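Local coordinates for rhamnose ABC transporter, rhamnose-binding protein (Actinomyces odontolyticus ATCC 17982, PDB 5BQ3) that probably binds a sugar, perhaps rhamnose, and delivers it to an ABC transporter for uptake, at residues E133-A138 against E175-S180; A191-D196 against F203-G208. One frame throughout, in Å; residues are numbered along the deposited sequence.

Contact 1: E133-A138 against E175-S180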
ATOM      1  N   GLU A 133      -0.561   8.007   1.852  1.00 37.59           N
ATOM      2  CA  GLU A 133      -0.798   8.668   3.140  1.00 37.66           C
ATOM      3  C   GLU A 133      -2.212   8.253   3.609  1.00 41.04           C
ATOM      4  O   GLU A 133      -3.139   8.210   2.794  1.00 40.66           O
ATOM      5  CB  GLU A 133      -0.620  10.203   2.996  1.00 40.22           C
ATOM      6  CG  GLU A 133      -1.293  11.087   4.044  1.00 52.46           C
ATOM      7  CD  GLU A 133      -0.809  10.979   5.480  1.00 77.45           C
ATOM      8  OE1 GLU A 133       0.418  10.846   5.693  1.00 77.23           O
ATOM      9  OE2 GLU A 133      -1.661  11.073   6.396  1.00 69.48           O
ATOM     10  N   SER A 134      -2.354   7.915   4.907  1.00 37.49           N
ATOM     11  CA  SER A 134      -3.573   7.418   5.556  1.00 37.08           C
ATOM     12  C   SER A 134      -4.821   8.281   5.283  1.00 41.40           C
ATOM     13  O   SER A 134      -5.831   7.738   4.837  1.00 41.21           O
ATOM     14  CB  SER A 134      -3.356   7.292   7.059  1.00 41.31           C
ATOM     15  OG  SER A 134      -4.221   6.321   7.620  1.00 51.34           O
ATOM     16  N   LYS A 135      -4.746   9.608   5.519  1.00 38.28           N
ATOM     17  CA  LYS A 135      -5.859  10.545   5.303  1.00 38.38           C
ATOM     18  C   LYS A 135      -6.248  10.637   3.812  1.00 42.43           C
ATOM     19  O   LYS A 135      -7.417  10.883   3.506  1.00 42.69           O
ATOM     20  CB  LYS A 135      -5.504  11.938   5.852  1.00 41.55           C
ATOM     21  CG  LYS A 135      -6.699  12.876   6.022  1.00 51.01           C
ATOM     22  CD  LYS A 135      -6.260  14.289   6.376  1.00 61.84           C
ATOM     23  CE  LYS A 135      -7.355  15.312   6.185  1.00 73.30           C
ATOM     24  NZ  LYS A 135      -8.382  15.247   7.260  1.00 81.79           N
ATOM     25  N   GLN A 136      -5.282  10.433   2.896  1.00 38.40           N
ATOM     26  CA  GLN A 136      -5.526  10.491   1.454  1.00 37.74           C
ATOM     27  C   GLN A 136      -6.308   9.268   0.980  1.00 40.00           C
ATOM     28  O   GLN A 136      -7.090   9.392   0.038  1.00 40.39           O
ATOM     29  CB  GLN A 136      -4.212  10.639   0.673  1.00 39.02           C
ATOM     30  CG  GLN A 136      -4.377  11.210  -0.742  1.00 45.29           C
ATOM     31  CD  GLN A 136      -5.060  12.557  -0.789  1.00 59.42           C
ATOM     32  OE1 GLN A 136      -4.637  13.527  -0.153  1.00 57.25           O
ATOM     33  NE2 GLN A 136      -6.135  12.643  -1.555  1.00 46.93           N
ATOM     34  N   VAL A 137      -6.117   8.102   1.633  1.00 34.72           N
ATOM     35  CA  VAL A 137      -6.843   6.863   1.307  1.00 33.48           C
ATOM     36  C   VAL A 137      -8.339   7.091   1.581  1.00 36.86           C
ATOM     37  O   VAL A 137      -9.175   6.791   0.729  1.00 36.98           O
ATOM     38  CB  VAL A 137      -6.291   5.632   2.084  1.00 36.32           C
ATOM     39  CG1 VAL A 137      -7.116   4.374   1.807  1.00 35.71           C
ATOM     40  CG2 VAL A 137      -4.829   5.386   1.754  1.00 35.88           C
ATOM     41  N   ALA A 138      -8.647   7.673   2.755  1.00 32.63           N
ATOM     42  CA  ALA A 138      -9.986   7.997   3.222  1.00 32.59           C
ATOM     43  C   ALA A 138     -10.683   8.995   2.308  1.00 37.84           C
ATOM     44  O   ALA A 138     -11.875   8.841   2.045  1.00 37.79           O
ATOM     45  CB  ALA A 138      -9.907   8.553   4.627  1.00 33.80           C
ATOM     46  N   GLU A 175     -15.016   9.182   8.848  1.00 34.65           N
ATOM     47  CA  GLU A 175     -16.054   9.636   9.782  1.00 36.28           C
ATOM     48  C   GLU A 175     -15.866  11.110  10.159  1.00 43.46           C
ATOM     49  O   GLU A 175     -16.857  11.833  10.279  1.00 44.79           O
ATOM     50  CB  GLU A 175     -16.073   8.759  11.047  1.00 37.66           C
ATOM     51  CG  GLU A 175     -16.664   7.375  10.821  1.00 47.29           C
ATOM     52  CD  GLU A 175     -16.631   6.442  12.016  1.00 68.80           C
ATOM     53  OE1 GLU A 175     -15.521   6.071  12.459  1.00 67.06           O
ATOM     54  OE2 GLU A 175     -17.724   6.048  12.484  1.00 64.78           O
ATOM     55  N   ASP A 176     -14.605  11.552  10.328  1.00 41.14           N
ATOM     56  CA  ASP A 176     -14.245  12.933  10.659  1.00 42.94           C
ATOM     57  C   ASP A 176     -14.557  13.888   9.498  1.00 47.18           C
ATOM     58  O   ASP A 176     -15.009  15.007   9.735  1.00 47.81           O
ATOM     59  CB  ASP A 176     -12.749  13.035  11.027  1.00 45.12           C
ATOM     60  CG  ASP A 176     -12.335  12.378  12.335  1.00 58.44           C
ATOM     61  OD1 ASP A 176     -13.202  12.221  13.229  1.00 60.51           O
ATOM     62  OD2 ASP A 176     -11.133  12.052  12.479  1.00 63.78           O
ATOM     63  N   GLU A 177     -14.300  13.443   8.251  1.00 43.00           N
ATOM     64  CA  GLU A 177     -14.531  14.206   7.022  1.00 43.31           C
ATOM     65  C   GLU A 177     -16.022  14.371   6.734  1.00 47.37           C
ATOM     66  O   GLU A 177     -16.427  15.423   6.243  1.00 48.59           O
ATOM     67  CB  GLU A 177     -13.838  13.533   5.832  1.00 43.48           C
ATOM     68  CG  GLU A 177     -12.342  13.794   5.742  1.00 52.54           C
ATOM     69  CD  GLU A 177     -11.914  15.165   5.252  1.00 72.13           C
ATOM     70  OE1 GLU A 177     -12.662  15.789   4.466  1.00 71.06           O
ATOM     71  OE2 GLU A 177     -10.802  15.600   5.627  1.00 67.63           O
ATOM     72  N   ILE A 178     -16.836  13.344   7.044  1.00 42.65           N
ATOM     73  CA  ILE A 178     -18.294  13.369   6.863  1.00 42.69           C
ATOM     74  C   ILE A 178     -18.902  14.428   7.811  1.00 49.27           C
ATOM     75  O   ILE A 178     -19.782  15.186   7.397  1.00 50.46           O
ATOM     76  CB  ILE A 178     -18.896  11.945   7.072  1.00 43.93           C
ATOM     77  CG1 ILE A 178     -18.574  11.043   5.862  1.00 42.26           C
ATOM     78  CG2 ILE A 178     -20.412  11.985   7.341  1.00 45.54           C
ATOM     79  CD1 ILE A 178     -18.582   9.545   6.130  1.00 43.79           C
ATOM     80  N   ALA A 179     -18.400  14.494   9.057  1.00 46.57           N
ATOM     81  CA  ALA A 179     -18.856  15.440  10.074  1.00 48.43           C
ATOM     82  C   ALA A 179     -18.356  16.867   9.813  1.00 54.67           C
ATOM     83  O   ALA A 179     -19.075  17.821  10.123  1.00 56.00           O
ATOM     84  CB  ALA A 179     -18.401  14.980  11.449  1.00 49.10           C
ATOM     85  N   SER A 180     -17.139  17.013   9.250  1.00 51.34           N
ATOM     86  CA  SER A 180     -16.526  18.316   8.995  1.00 53.09           C
ATOM     87  C   SER A 180     -16.794  18.857   7.569  1.00 58.29           C
ATOM     88  O   SER A 180     -17.520  19.843   7.433  1.00 60.25           O
ATOM     89  CB  SER A 180     -15.023  18.275   9.273  1.00 55.89           C
ATOM     90  OG  SER A 180     -14.343  17.343   8.448  1.00 62.56           O
TER

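Contact 2: A191-D196 against F203-G208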
ATOM      1  N   ALA A 191     -24.076   1.449   8.639  1.00 30.31           N
ATOM      2  CA  ALA A 191     -23.559   0.184   9.161  1.00 30.03           C
ATOM      3  C   ALA A 191     -22.034   0.096   9.079  1.00 33.80           C
ATOM      4  O   ALA A 191     -21.422   0.673   8.177  1.00 32.73           O
ATOM      5  CB  ALA A 191     -24.174  -0.989   8.412  1.00 30.73           C
ATOM      6  N   LYS A 192     -21.434  -0.652  10.025  1.00 31.16           N
ATOM      7  CA  LYS A 192     -20.003  -0.934  10.126  1.00 30.74           C
ATOM      8  C   LYS A 192     -19.828  -2.410  10.489  1.00 37.10           C
ATOM      9  O   LYS A 192     -19.890  -2.776  11.669  1.00 37.90           O
ATOM     10  CB  LYS A 192     -19.316  -0.012  11.149  1.00 32.78           C
ATOM     11  CG  LYS A 192     -19.012   1.389  10.627  1.00 41.10           C
ATOM     12  CD  LYS A 192     -17.704   1.938  11.197  1.00 48.46           C
ATOM     13  CE  LYS A 192     -17.870   2.629  12.522  1.00 56.50           C
ATOM     14  NZ  LYS A 192     -16.555   2.953  13.133  1.00 64.36           N
ATOM     15  N   VAL A 193     -19.670  -3.265   9.464  1.00 34.24           N
ATOM     16  CA  VAL A 193     -19.516  -4.716   9.630  1.00 34.82           C
ATOM     17  C   VAL A 193     -18.055  -5.131   9.405  1.00 39.00           C
ATOM     18  O   VAL A 193     -17.298  -4.403   8.760  1.00 37.27           O
ATOM     19  CB  VAL A 193     -20.488  -5.544   8.754  1.00 39.05           C
ATOM     20  CG1 VAL A 193     -21.926  -5.394   9.238  1.00 39.50           C
ATOM     21  CG2 VAL A 193     -20.361  -5.193   7.272  1.00 38.32           C
ATOM     22  N   TYR A 194     -17.665  -6.301   9.945  1.00 37.47           N
ATOM     23  CA  TYR A 194     -16.293  -6.793   9.864  1.00 37.36           C
ATOM     24  C   TYR A 194     -16.224  -8.202   9.262  1.00 42.58           C
ATOM     25  O   TYR A 194     -16.807  -9.149   9.799  1.00 43.29           O
ATOM     26  CB  TYR A 194     -15.632  -6.743  11.254  1.00 38.82           C
ATOM     27  CG  TYR A 194     -15.625  -5.350  11.851  1.00 40.23           C
ATOM     28  CD1 TYR A 194     -14.703  -4.395  11.432  1.00 41.31           C
ATOM     29  CD2 TYR A 194     -16.569  -4.971  12.800  1.00 41.92           C
ATOM     30  CE1 TYR A 194     -14.714  -3.100  11.949  1.00 42.44           C
ATOM     31  CE2 TYR A 194     -16.591  -3.680  13.327  1.00 43.01           C
ATOM     32  CZ  TYR A 194     -15.658  -2.748  12.899  1.00 50.06           C
ATOM     33  OH  TYR A 194     -15.665  -1.473  13.415  1.00 51.70           O
ATOM     34  N   GLY A 195     -15.516  -8.304   8.139  1.00 39.49           N
ATOM     35  CA  GLY A 195     -15.316  -9.545   7.396  1.00 40.47           C
ATOM     36  C   GLY A 195     -14.114 -10.357   7.837  1.00 46.30           C
ATOM     37  O   GLY A 195     -13.906 -11.469   7.344  1.00 47.02           O
ATOM     38  N   ASP A 196     -13.303  -9.790   8.760  1.00 43.17           N
ATOM     39  CA  ASP A 196     -12.105 -10.370   9.379  1.00 43.73           C
ATOM     40  C   ASP A 196     -11.050 -10.865   8.355  1.00 47.89           C
ATOM     41  O   ASP A 196     -10.310 -11.804   8.655  1.00 48.56           O
ATOM     42  CB  ASP A 196     -12.494 -11.506  10.356  1.00 46.97           C
ATOM     43  CG  ASP A 196     -13.398 -11.079  11.503  1.00 57.38           C
ATOM     44  OD1 ASP A 196     -13.216  -9.950  12.019  1.00 57.11           O
ATOM     45  OD2 ASP A 196     -14.261 -11.884  11.907  1.00 65.48           O
ATOM     46  N   PHE A 203     -18.417 -12.470   2.765  1.00 37.12           N
ATOM     47  CA  PHE A 203     -19.564 -12.795   1.914  1.00 37.49           C
ATOM     48  C   PHE A 203     -20.839 -12.844   2.758  1.00 41.68           C
ATOM     49  O   PHE A 203     -21.879 -12.346   2.321  1.00 41.60           O
ATOM     50  CB  PHE A 203     -19.343 -14.136   1.189  1.00 40.57           C
ATOM     51  CG  PHE A 203     -20.374 -14.459   0.133  1.00 42.88           C
ATOM     52  CD1 PHE A 203     -21.567 -15.090   0.469  1.00 46.67           C
ATOM     53  CD2 PHE A 203     -20.147 -14.146  -1.200  1.00 44.77           C
ATOM     54  CE1 PHE A 203     -22.526 -15.374  -0.505  1.00 48.39           C
ATOM     55  CE2 PHE A 203     -21.098 -14.450  -2.177  1.00 48.56           C
ATOM     56  CZ  PHE A 203     -22.286 -15.052  -1.822  1.00 47.59           C
ATOM     57  N   GLN A 204     -20.751 -13.458   3.959  1.00 38.47           N
ATOM     58  CA  GLN A 204     -21.851 -13.597   4.916  1.00 38.89           C
ATOM     59  C   GLN A 204     -22.243 -12.238   5.485  1.00 42.08           C
ATOM     60  O   GLN A 204     -23.434 -11.983   5.678  1.00 42.16           O
ATOM     61  CB  GLN A 204     -21.468 -14.562   6.049  1.00 41.14           C
ATOM     62  CG  GLN A 204     -21.564 -16.035   5.656  1.00 53.33           C
ATOM     63  CD  GLN A 204     -20.813 -16.977   6.573  1.00 65.92           C
ATOM     64  OE1 GLN A 204     -20.228 -16.590   7.594  1.00 56.88           O
ATOM     65  NE2 GLN A 204     -20.812 -18.252   6.215  1.00 59.98           N
ATOM     66  N   GLU A 205     -21.245 -11.363   5.735  1.00 38.02           N
ATOM     67  CA  GLU A 205     -21.451 -10.006   6.252  1.00 36.98           C
ATOM     68  C   GLU A 205     -22.136  -9.129   5.209  1.00 41.38           C
ATOM     69  O   GLU A 205     -22.995  -8.332   5.573  1.00 41.69           O
ATOM     70  CB  GLU A 205     -20.133  -9.365   6.714  1.00 37.17           C
ATOM     71  CG  GLU A 205     -19.592  -9.913   8.029  1.00 46.71           C
ATOM     72  CD  GLU A 205     -20.495  -9.839   9.248  1.00 68.69           C
ATOM     73  OE1 GLU A 205     -21.103  -8.771   9.488  1.00 66.06           O
ATOM     74  OE2 GLU A 205     -20.578 -10.850   9.978  1.00 67.47           O
ATOM     75  N   ALA A 206     -21.781  -9.299   3.919  1.00 38.34           N
ATOM     76  CA  ALA A 206     -22.372  -8.570   2.791  1.00 38.42           C
ATOM     77  C   ALA A 206     -23.818  -9.013   2.552  1.00 43.97           C
ATOM     78  O   ALA A 206     -24.656  -8.186   2.192  1.00 43.40           O
ATOM     79  CB  ALA A 206     -21.545  -8.786   1.534  1.00 39.16           C
ATOM     80  N   GLN A 207     -24.101 -10.317   2.762  1.00 42.24           N
ATOM     81  CA  GLN A 207     -25.425 -10.927   2.614  1.00 43.44           C
ATOM     82  C   GLN A 207     -26.381 -10.376   3.684  1.00 47.92           C
ATOM     83  O   GLN A 207     -27.499  -9.978   3.354  1.00 48.38           O
ATOM     84  CB  GLN A 207     -25.312 -12.460   2.706  1.00 46.04           C
ATOM     85  CG  GLN A 207     -26.569 -13.212   2.263  1.00 62.23           C
ATOM     86  CD  GLN A 207     -26.431 -14.719   2.308  1.00 84.74           C
ATOM     87  OE1 GLN A 207     -25.407 -15.282   2.721  1.00 79.73           O
ATOM     88  NE2 GLN A 207     -27.477 -15.410   1.882  1.00 80.99           N
ATOM     89  N   GLY A 208     -25.912 -10.331   4.935  1.00 44.11           N
ATOM     90  CA  GLY A 208     -26.659  -9.812   6.077  1.00 44.02           C
ATOM     91  C   GLY A 208     -26.827  -8.304   6.055  1.00 46.91           C
ATOM     92  O   GLY A 208     -27.796  -7.781   6.614  1.00 47.50           O
TER
HETATM   93  O   HOH W   1     -19.624  -7.850  12.288  1.00 45.60           O

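Contact 1: E133-A138 against E175-S180
Lys135 and Glu177 make the contact, a single salt bridge between two helices. Glu133 is the N-cap of the first of these, and Lys135 lies in its opening turn. One residue before the bridge, the carboxylate of Asp176 stands near the lysine without reaching it: OD2 lies 6.7 Å from Lys135 NZ, so any attraction there is probably long-range. Asp176 OD1 also has a weak, long ion pair with Lys172.

Glu177 follows. Its OE2 accepts from Lys135 NZ at 2.9 Å, using the anti lone pair, the one turned away from OE1. The lysine chain runs extended through chi3 and bends only at chi4 (75°), which swings NZ onto the carboxylate. The lysine meets the glutamate side chain nearly perpendicularly. OE1 takes a second bond from Asn181 ND2, so both oxygens of this buried residue are held. With an alanine here, the Lys135 ammonium would probably lose its mate and Asn181 ND2 its acceptor.

Ser180 comes last. Its OG bonds back to Asp176 O at 2.7 Å, while its N reaches the same oxygen from the opposite face.

Around the bridge, helices 134-149 and 165-180 pack together. Phe173 touches Ser134, Lys135 and Ala138. Leu142 meets Glu177 and Ile178, and Ile178 also reaches Ile187 and Ile189 of strand 187-194.

Contact 2: A191-D196 against F203-G208
Glu205 lies against Val193 and Tyr194, where strand 187-194 ends and the chain turns back through helix 199-212. Its first torsion puts CG anti to the carbonyl carbon, beside the backbone N (chi1 -74°). The chain then bends at chi2 (-57°), bringing the carboxylate against the strand. OE1 sits 3.4 Å from Val193 CB and 3.5 Å from Val193 CG1. Of the two valine methyls, CG1 is thus the one that meets the carboxylate. Val193 and Glu205 run alongside each other, pointing opposite ways.

Nearer the glutamate's own backbone, CG packs on the main chain of Tyr194, 3.4 Å from Tyr194 O. The tyrosine side chain starts away from the helix, so its main chain provides the surface here. Gly195 adds a lighter touch: its CA is 4.3 Å from Glu205 CG. Val193 also meets Leu158 of strand 153-159 and Leu209 of helix 199-212.

The contact is mostly van der Waals packing, although it involves a charged group. One water joins Tyr194 N to Glu205 OE1, but both of its bonds are weak. OE2 has a weak, long ion pair with Lys201. That lysine also touches Asp196, whose OD2 is 6.7 Å from Glu205 OE2, and it probably eases any repulsion between the two acids.

How the contacts relate
Contacts 1 and 2 follow in series along the chain, with centres 22 Å apart. Helix 165-180 leads directly into strand 187-194, so the second half of contact 1 runs on into the first half of contact 2. Glu175 and Lys192 link them by a weak, long ion pair, OE1 to NZ at 3.4 Å. Strand 187-194 is an outermost strand of the four-stranded parallel sheet. Contact 2 opens a beta-alpha-beta crossover from it, through helix 199-212, to strand 218-221, passing strand 153-159. In this family the sugar usually binds between two lobes; both contacts are packing within one lobe, and no ligand is known to lie at either.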